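Local coordinates for protein maleylacetate reductase (Agrobacterium tumefaciens, PDB 3HL0) that probably reduces maleylacetate to 3-oxoadipate with NADH, in the breakdown of gamma-resorcylate, at residues E179-R184 with M193-L198. Residues are numbered along the deposited sequence; the frame is centred on the assembly and turned at random.
Sequences EALYAR and MAVEGL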
loop_
_atom_site.group_PDB
_atom_site.type_symbol
_atom_site.label_atom_id
_atom_site.label_comp_id
_atom_site.label_asym_id
_atom_site.label_seq_id
_atom_site.Cartn_x
_atom_site.Cartn_y
_atom_site.Cartn_z
ATOM N N GLU A 179 -10.463 22.682 -4.237
ATOM C CA GLU A 179 -11.135 22.785 -5.545
ATOM C C GLU A 179 -12.605 23.211 -5.405
ATOM O O GLU A 179 -13.145 23.843 -6.309
ATOM C CB GLU A 179 -11.026 21.490 -6.373
ATOM C CG GLU A 179 -9.599 21.206 -6.820
ATOM C CD GLU A 179 -9.550 20.664 -8.267
ATOM O OE1 GLU A 179 -10.047 19.560 -8.545
ATOM O OE2 GLU A 179 -9.065 21.410 -9.123
ATOM N N ALA A 180 -13.238 22.842 -4.295
ATOM C CA ALA A 180 -14.619 23.285 -4.091
ATOM C C ALA A 180 -14.719 24.821 -4.121
ATOM O O ALA A 180 -15.760 25.368 -4.547
ATOM C CB ALA A 180 -15.152 22.745 -2.789
ATOM N N LEU A 181 -13.679 25.512 -3.670
ATOM C CA LEU A 181 -13.754 26.991 -3.626
ATOM C C LEU A 181 -13.948 27.634 -5.005
ATOM O O LEU A 181 -14.543 28.731 -5.101
ATOM C CB LEU A 181 -12.492 27.566 -2.986
ATOM C CG LEU A 181 -12.293 27.169 -1.520
ATOM C CD1 LEU A 181 -10.912 27.675 -1.039
ATOM C CD2 LEU A 181 -13.453 27.721 -0.628
ATOM N N TYR A 182 -13.485 26.967 -6.057
ATOM C CA TYR A 182 -13.607 27.531 -7.407
ATOM C C TYR A 182 -14.418 26.669 -8.339
ATOM O O TYR A 182 -14.372 26.846 -9.561
ATOM C CB TYR A 182 -12.228 27.883 -7.993
ATOM C CG TYR A 182 -11.204 26.759 -8.056
ATOM C CD1 TYR A 182 -11.305 25.740 -9.021
ATOM C CD2 TYR A 182 -10.138 26.742 -7.152
ATOM C CE1 TYR A 182 -10.313 24.734 -9.105
ATOM C CE2 TYR A 182 -9.172 25.739 -7.197
ATOM C CZ TYR A 182 -9.256 24.775 -8.186
ATOM O OH TYR A 182 -8.288 23.782 -8.260
ATOM N N ALA A 183 -15.213 25.749 -7.782
ATOM C CA ALA A 183 -16.107 24.932 -8.613
ATOM C C ALA A 183 -16.996 25.801 -9.514
ATOM O O ALA A 183 -17.430 26.863 -9.119
ATOM C CB ALA A 183 -17.012 24.058 -7.723
ATOM N N ARG A 184 -17.295 25.295 -10.696
ATOM C CA ARG A 184 -18.210 26.008 -11.580
ATOM C C ARG A 184 -19.573 26.154 -10.900
ATOM O O ARG A 184 -20.218 27.210 -11.033
ATOM C CB ARG A 184 -18.371 25.270 -12.901
ATOM C CG ARG A 184 -18.944 26.220 -13.967
ATOM C CD ARG A 184 -19.029 25.442 -15.258
ATOM N NE ARG A 184 -19.237 26.334 -16.392
ATOM C CZ ARG A 184 -19.252 25.928 -17.662
ATOM N NH1 ARG A 184 -19.436 26.814 -18.638
ATOM N NH2 ARG A 184 -19.078 24.641 -17.951
HETATM N N MSE A 193 -18.165 25.271 4.179
HETATM C CA MSE A 193 -17.710 23.951 4.661
HETATM C C MSE A 193 -16.262 23.725 4.213
HETATM O O MSE A 193 -15.475 23.172 4.984
HETATM C CB MSE A 193 -18.573 22.821 4.131
HETATM C CG MSE A 193 -19.964 22.884 4.741
HETATM SE SE MSE A 193 -20.890 21.216 4.109
HETATM C CE MSE A 193 -22.579 21.434 4.920
ATOM N N ALA A 194 -15.942 24.143 2.992
ATOM C CA ALA A 194 -14.551 23.938 2.485
ATOM C C ALA A 194 -13.547 24.706 3.296
ATOM O O ALA A 194 -12.478 24.175 3.639
ATOM C CB ALA A 194 -14.459 24.326 0.975
ATOM N N VAL A 195 -13.840 25.961 3.610
ATOM C CA VAL A 195 -12.897 26.758 4.385
ATOM C C VAL A 195 -12.733 26.150 5.787
ATOM O O VAL A 195 -11.618 26.043 6.320
ATOM C CB VAL A 195 -13.338 28.239 4.443
ATOM C CG1 VAL A 195 -12.406 29.001 5.390
ATOM C CG2 VAL A 195 -13.239 28.812 3.031
ATOM N N GLU A 196 -13.838 25.751 6.409
ATOM C CA GLU A 196 -13.772 25.158 7.739
ATOM C C GLU A 196 -13.002 23.821 7.710
ATOM O O GLU A 196 -12.222 23.572 8.634
ATOM C CB GLU A 196 -15.179 24.981 8.295
ATOM C CG GLU A 196 -15.228 24.275 9.641
ATOM C CD GLU A 196 -14.726 25.082 10.827
ATOM O OE1 GLU A 196 -14.155 26.196 10.708
ATOM O OE2 GLU A 196 -14.900 24.536 11.937
ATOM N N GLY A 197 -13.226 22.990 6.677
ATOM C CA GLY A 197 -12.478 21.735 6.518
ATOM C C GLY A 197 -10.989 22.003 6.379
ATOM O O GLY A 197 -10.177 21.327 7.014
ATOM N N LEU A 198 -10.625 22.968 5.547
ATOM C CA LEU A 198 -9.193 23.372 5.447
ATOM C C LEU A 198 -8.621 23.847 6.768
ATOM O O LEU A 198 -7.494 23.464 7.125
ATOM C CB LEU A 198 -9.055 24.465 4.366
ATOM C CG LEU A 198 -9.287 23.958 2.926
ATOM C CD1 LEU A 198 -9.613 25.119 1.973
ATOM C CD2 LEU A 198 -8.038 23.165 2.426
#
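E179 OE2 accepts a short hydrogen bond of 2.6 Å from Y182 OH on its anti lone pair and a second from the backbone N of H240. The other oxygen, OE1, is hydrogen-bonded to S238 N and H241 ND1, so both oxygens of this buried carboxylate are satisfied. Y182 folds back along the chain, one ring face lying over E179 O toward the rim. A type I turn spans A180 to A183, and A180 and L181 meet the second helix through apolar contacts alone. The methyls of A180 and A194 face each other, CB to CB 4.1 Å, letting the backbones approach to 6.6 Å between their CA atoms. In L181, chi1 of -64° sets CG anti to the carbonyl carbon, and the two methyls on CG go to different partners. CD2 lies 3.9 Å from A194 CB and 3.8 Å from V195 CG2, the L181 and V195 side chains crossing at about a right angle; CD1 meets L198 CD1 tip to tip at 4.2 Å. This is plain helix-helix packing within the C-terminal helical part of the iron-containing alcohol dehydrogenase fold, joining the consecutive helices 163-180 and 188-210, with V231 of helix 215-234 against A180 and helix 279-285 against V195 and L198.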